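Local coordinates for outer membrane porin protein 32 (Delftia acidovorans, PDB 2FGQ) that forms trimeric anion-selective channels across the outer membrane and binds the dicarboxylate malate within its beta-barrel pore, at residues Asn18-Ala21 with Ala22-Arg26; Gly30-Ala34 with Ser35-Leu39; Leu295-Lys298 with Asp299-Leu303. All coordinates share one frame; numbering follows the deposited sequence.

Contact 1 (Asn18-Ala21 with Ala22-Arg26)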
# COMPACT_ATOMS: atom_id res chain seq x y z
N ASN A 18 21.56 -17.87 -17.14
CA ASN A 18 22.43 -19.04 -17.01
C ASN A 18 23.42 -18.99 -15.85
O ASN A 18 23.94 -20.01 -15.41
CB ASN A 18 23.09 -19.40 -18.36
CG ASN A 18 24.16 -18.44 -18.83
OD1 ASN A 18 25.01 -18.81 -19.72
ND2 ASN A 18 24.18 -17.26 -18.31
N LYS A 19 23.67 -17.81 -15.31
CA LYS A 19 24.53 -17.69 -14.15
C LYS A 19 24.13 -16.54 -13.25
O LYS A 19 23.67 -15.49 -13.72
CB LYS A 19 26.00 -17.51 -14.52
CG LYS A 19 26.30 -16.87 -15.75
CD LYS A 19 27.81 -17.08 -16.09
CE LYS A 19 28.07 -18.16 -17.13
NZ LYS A 19 29.27 -17.82 -17.98
N ASP A 20 24.37 -16.74 -11.97
CA ASP A 20 24.21 -15.73 -10.95
C ASP A 20 25.58 -15.44 -10.34
O ASP A 20 26.58 -15.78 -10.95
CB ASP A 20 23.16 -16.17 -9.94
CG ASP A 20 23.57 -17.37 -9.12
OD1 ASP A 20 24.74 -17.83 -9.20
OD2 ASP A 20 22.73 -17.95 -8.39
N ALA A 21 25.64 -14.84 -9.17
CA ALA A 21 26.93 -14.44 -8.58
C ALA A 21 27.81 -15.62 -8.18
O ALA A 21 29.03 -15.47 -8.04
CB ALA A 21 26.71 -13.51 -7.40
N ALA A 22 27.19 -16.80 -8.06
CA ALA A 22 27.87 -18.06 -7.78
C ALA A 22 28.08 -18.94 -9.02
O ALA A 22 28.64 -20.03 -8.93
CB ALA A 22 27.08 -18.81 -6.75
N GLY A 23 27.61 -18.49 -10.18
CA GLY A 23 27.74 -19.25 -11.41
C GLY A 23 26.61 -20.26 -11.64
O GLY A 23 26.70 -21.04 -12.59
N ASP A 24 25.55 -20.19 -10.84
CA ASP A 24 24.39 -21.10 -10.96
C ASP A 24 23.28 -20.47 -11.79
O ASP A 24 23.09 -19.26 -11.72
CB ASP A 24 23.81 -21.39 -9.58
CG ASP A 24 24.80 -22.08 -8.67
OD1 ASP A 24 25.57 -22.93 -9.15
OD2 ASP A 24 24.87 -21.83 -7.46
N SER A 25 22.57 -21.27 -12.56
CA SER A 25 21.42 -20.76 -13.31
C SER A 25 20.25 -20.45 -12.38
O SER A 25 20.16 -20.94 -11.25
CB SER A 25 21.02 -21.71 -14.42
OG SER A 25 20.61 -22.96 -13.88
N ARG A 26 19.35 -19.60 -12.87
CA ARG A 26 18.16 -19.21 -12.14
C ARG A 26 17.03 -19.10 -13.10
O ARG A 26 17.15 -18.61 -14.19
CB ARG A 26 18.37 -17.86 -11.44
CG ARG A 26 17.44 -17.62 -10.30
CD ARG A 26 17.91 -18.18 -8.97
NE ARG A 26 19.16 -17.66 -8.43
CZ ARG A 26 19.29 -16.74 -7.47
NH1 ARG A 26 18.24 -16.13 -6.94
NH2 ARG A 26 20.48 -16.41 -7.04
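A type I beta turn from D20 to G23 lies in the loop between strand 4-17 and strand 26-48, and the carboxylate of D20 folds back over it as an Asx turn. OD1 of D20 accepts A22 N at 2.9 Å and D24 N at 3.0 Å, the two amides arriving from opposite faces of the carboxylate plane. The first torsion of D20 explains this: CG stands between its own backbone N and carbonyl carbon (chi1 66°), which swings the acid over the amides that follow. G23 N donates a hydrogen bond to D20 O (3.0 Å) from well above that carbonyl plane, closing the turn. G23 has a positive phi of 87°, where a CB would jam against the preceding carbonyl oxygen. In the 16-stranded porin barrel this loop completes a beta hairpin, and here it also touches a second subunit. The other oxygen of D20, OD2, takes a nearly straight salt bridge of 3.0 Å from R26 NH2. The donor reaches the anti side of the carboxylate, and the two flat groups stand almost perpendicular, 85° apart. Bends at chi2 and chi3 bring the guanidinium edge to the acid. K159 of the second subunit forms salt bridges with both D20 and D24, and would be expected to ease the repulsion between D20 OD1 and D24 OD2, 4.4 Å apart.

Contact 2 (Gly30-Ala34 with Ser35-Leu39). With SO4 (sulfate ion), chain G.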
# COMPACT_ATOMS: atom_id res chain seq x y z
N GLY A 30 8.85 -13.81 -13.28
CA GLY A 30 9.22 -12.43 -13.08
C GLY A 30 8.21 -11.47 -13.68
O GLY A 30 7.10 -11.83 -14.03
N THR A 31 8.60 -10.20 -13.74
CA THR A 31 7.69 -9.15 -14.17
C THR A 31 8.34 -8.16 -15.09
O THR A 31 9.58 -8.03 -15.15
CB THR A 31 7.10 -8.39 -12.95
OG1 THR A 31 8.15 -7.72 -12.21
CG2 THR A 31 6.36 -9.34 -12.00
N SER A 32 7.48 -7.42 -15.81
CA SER A 32 7.88 -6.16 -16.39
C SER A 32 8.99 -6.32 -17.43
O SER A 32 9.97 -5.56 -17.47
CB SER A 32 8.23 -5.19 -15.26
OG SER A 32 7.09 -4.90 -14.48
N GLY A 33 8.80 -7.28 -18.34
CA GLY A 33 9.77 -7.54 -19.40
C GLY A 33 9.63 -6.65 -20.61
O GLY A 33 10.63 -6.40 -21.28
N ALA A 34 8.41 -6.23 -20.93
CA ALA A 34 8.11 -5.37 -22.09
C ALA A 34 7.73 -3.94 -21.66
O ALA A 34 8.16 -2.97 -22.26
CB ALA A 34 7.03 -5.99 -22.95
N SER A 35 6.92 -3.80 -20.62
CA SER A 35 6.63 -2.50 -19.99
C SER A 35 6.59 -2.70 -18.50
O SER A 35 6.20 -3.76 -18.03
CB SER A 35 5.28 -1.97 -20.43
OG SER A 35 5.22 -1.74 -21.83
N THR A 36 6.95 -1.68 -17.75
CA THR A 36 6.84 -1.80 -16.31
C THR A 36 5.39 -1.91 -15.87
O THR A 36 4.55 -1.11 -16.24
CB THR A 36 7.54 -0.64 -15.60
OG1 THR A 36 8.91 -0.56 -16.05
CG2 THR A 36 7.54 -0.84 -14.09
N SER A 37 5.11 -2.95 -15.10
CA SER A 37 3.79 -3.16 -14.54
C SER A 37 3.45 -2.04 -13.58
O SER A 37 4.31 -1.59 -12.84
CB SER A 37 3.68 -4.47 -13.77
OG SER A 37 4.03 -5.58 -14.53
N ARG A 38 2.21 -1.58 -13.64
CA ARG A 38 1.82 -0.41 -12.87
C ARG A 38 0.34 -0.35 -12.64
O ARG A 38 -0.45 -0.99 -13.33
CB ARG A 38 2.27 0.86 -13.63
CG ARG A 38 1.45 1.17 -14.87
CD ARG A 38 2.15 2.10 -15.88
NE ARG A 38 3.29 1.43 -16.46
CZ ARG A 38 4.07 1.95 -17.39
NH1 ARG A 38 3.90 3.21 -17.80
NH2 ARG A 38 5.04 1.22 -17.92
N LEU A 39 -0.03 0.50 -11.68
CA LEU A 39 -1.43 0.81 -11.36
C LEU A 39 -1.46 2.29 -11.01
O LEU A 39 -0.65 2.74 -10.25
CB LEU A 39 -1.94 -0.05 -10.21
CG LEU A 39 -3.35 0.27 -9.73
CD1 LEU A 39 -4.37 -0.07 -10.78
CD2 LEU A 39 -3.64 -0.54 -8.49
S SO4 G . 6.26 3.17 -20.45
O1 SO4 G . 5.77 1.85 -20.94
O2 SO4 G . 7.13 3.81 -21.51
O3 SO4 G . 5.09 4.04 -20.07
O4 SO4 G . 7.03 2.98 -19.21
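S32 and S37 form the tight part of this contact: S37 N points almost straight at S32 OG, 2.8 Å away, with an N-H...O angle of 176°. S32 places that oxygen beside its own backbone N (chi1 -65°), and its positive phi of 63° turns the chain sharply at this point. Close by, S32 CA makes a CA-H...O contact of 3.4 Å with S35 O, and the hydroxyl of S37 is taken by the backbone N of D11. The two segments belong to strand 26-48 of the porin barrel, which is interrupted here by a short loop; D11 on the neighbouring strand 4-17 clamps the detour, its carboxylate accepting the amides of G33, A34 and S35. On the side of the bound anions the contact is looser, for segment 30-34 takes no part in holding R38. That arginine curls back side-on to T36 O, with NE at 2.8 Å and NH2 at 2.9 Å, the acceptor oxygen lying in the guanidinium plane. R38 NH1 also donates to O3 of a sulfate, probably from the crystallisation liquor (2.7 Å), and R38 NH2 to its O4 (3.0 Å). S35 OG approaches the same ion less closely, 3.7 Å from O1, and is bound instead by R329. T36 directs OG1 to D-malate, in a pocket that also includes R75.

Contact 3 (Leu295-Lys298 with Asp299-Leu303)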
# COMPACT_ATOMS: atom_id res chain seq x y z
N LEU A 295 25.21 -10.74 -22.32
CA LEU A 295 25.99 -9.73 -21.67
C LEU A 295 27.39 -10.30 -21.43
O LEU A 295 27.57 -11.26 -20.71
CB LEU A 295 25.36 -9.32 -20.35
CG LEU A 295 25.92 -8.23 -19.46
CD1 LEU A 295 26.05 -6.91 -20.19
CD2 LEU A 295 25.06 -8.04 -18.17
N LYS A 296 28.39 -9.67 -22.04
CA LYS A 296 29.77 -10.10 -21.92
C LYS A 296 30.57 -9.12 -21.10
O LYS A 296 30.81 -8.01 -21.54
CB LYS A 296 30.37 -10.16 -23.32
CG LYS A 296 31.81 -10.60 -23.39
CD LYS A 296 32.23 -10.69 -24.89
CE LYS A 296 32.21 -12.12 -25.44
NZ LYS A 296 31.44 -12.26 -26.73
N ASN A 297 30.95 -9.52 -19.90
CA ASN A 297 31.81 -8.74 -19.06
C ASN A 297 33.25 -9.06 -19.41
O ASN A 297 33.59 -10.22 -19.58
CB ASN A 297 31.59 -9.10 -17.60
CG ASN A 297 30.24 -8.68 -17.09
OD1 ASN A 297 29.31 -9.53 -16.88
ND2 ASN A 297 30.08 -7.40 -16.90
N LYS A 298 34.08 -8.03 -19.46
CA LYS A 298 35.54 -8.21 -19.58
C LYS A 298 36.21 -7.86 -18.26
O LYS A 298 35.72 -7.03 -17.46
CB LYS A 298 36.08 -7.33 -20.70
CG LYS A 298 35.46 -7.58 -22.06
CD LYS A 298 35.69 -8.99 -22.58
CE LYS A 298 37.02 -9.11 -23.32
NZ LYS A 298 37.22 -10.55 -23.77
N ASP A 299 37.34 -8.50 -18.01
CA ASP A 299 38.22 -8.14 -16.91
C ASP A 299 37.51 -8.14 -15.56
O ASP A 299 37.01 -9.21 -15.13
CB ASP A 299 38.91 -6.82 -17.25
CG ASP A 299 39.73 -6.92 -18.50
OD1 ASP A 299 40.54 -7.88 -18.57
OD2 ASP A 299 39.68 -6.11 -19.47
N ALA A 300 37.39 -6.99 -14.90
CA ALA A 300 36.82 -6.93 -13.56
C ALA A 300 35.30 -6.66 -13.53
O ALA A 300 34.69 -6.57 -12.48
CB ALA A 300 37.54 -5.91 -12.72
N SER A 301 34.71 -6.46 -14.69
CA SER A 301 33.28 -6.16 -14.78
C SER A 301 32.43 -7.34 -14.34
O SER A 301 32.74 -8.49 -14.65
CB SER A 301 32.94 -5.73 -16.21
OG SER A 301 31.59 -5.31 -16.33
N THR A 302 31.37 -7.03 -13.62
CA THR A 302 30.48 -8.00 -12.98
C THR A 302 28.99 -7.72 -13.23
O THR A 302 28.15 -8.12 -12.42
CB THR A 302 30.68 -8.04 -11.44
OG1 THR A 302 30.53 -6.73 -10.91
CG2 THR A 302 32.07 -8.52 -11.06
N LEU A 303 28.68 -7.00 -14.30
CA LEU A 303 27.30 -6.63 -14.58
C LEU A 303 26.43 -7.83 -14.90
O LEU A 303 26.84 -8.76 -15.58
CB LEU A 303 27.22 -5.62 -15.72
CG LEU A 303 27.93 -4.29 -15.48
CD1 LEU A 303 27.78 -3.44 -16.73
CD2 LEU A 303 27.40 -3.54 -14.24
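N297 and S301 face each other across a type II' beta turn that runs from K298 to S301, each with its CB directed at the opposite arm. The first torsions set the approach. N297 carries CG beside its own backbone N (chi1 -68°), and its CB packs 3.2 Å from S301 O. S301 extends OG away from its backbone N (chi1 -175°), toward the amide group of N297; that hydroxyl is also bound by Q264. At the foot of the turn S301 N donates to K298 O at 3.0 Å, the donor somewhat tilted from the carbonyl plane, and CB of S301 sits against the same oxygen at 3.3 Å. D299 takes up the positive phi (56°) that this turn type demands of its second residue. Its carboxylate and the doubly bent chain of K298 diverge, NZ and OD2 ending 6.7 Å apart. Further along, L295 brings one branch across to L303: CD2 lies 3.2 Å from L303 O and 4.1 Å from L303 CB, where the leucine side chains meet. L303 also packs on M116 and R119, tying the loop after strand 286-297 to another loop of the barrel. The chemistry is thus divided by position. N297 and S301 are buried beside the turn and the leucines further along, whereas the lysine and aspartate at its exposed end are too far apart for a salt bridge, and any attraction between them is probably modest.

The three sites come in series along the chain and belong to one closed antiparallel barrel. Contact 1 ends as strand 26-48 begins, and contact 2 interrupts that same strand, their centres 23 Å apart. Contact 3 enters from the far end of the sequence, at the end of strand 286-297, yet its centre lies about 14 Å from that of contact 1, with nearest atoms about 7 Å apart. Barrel closure explains this, since 286-297, 320-331, 4-17 and 26-48 are successive neighbours. Contacts 2 and 3 are about 26 Å apart between centres. Two loop turns thus occupy the barrel end, one reaching another subunit, while the strand break lies nearer the anion-binding interior.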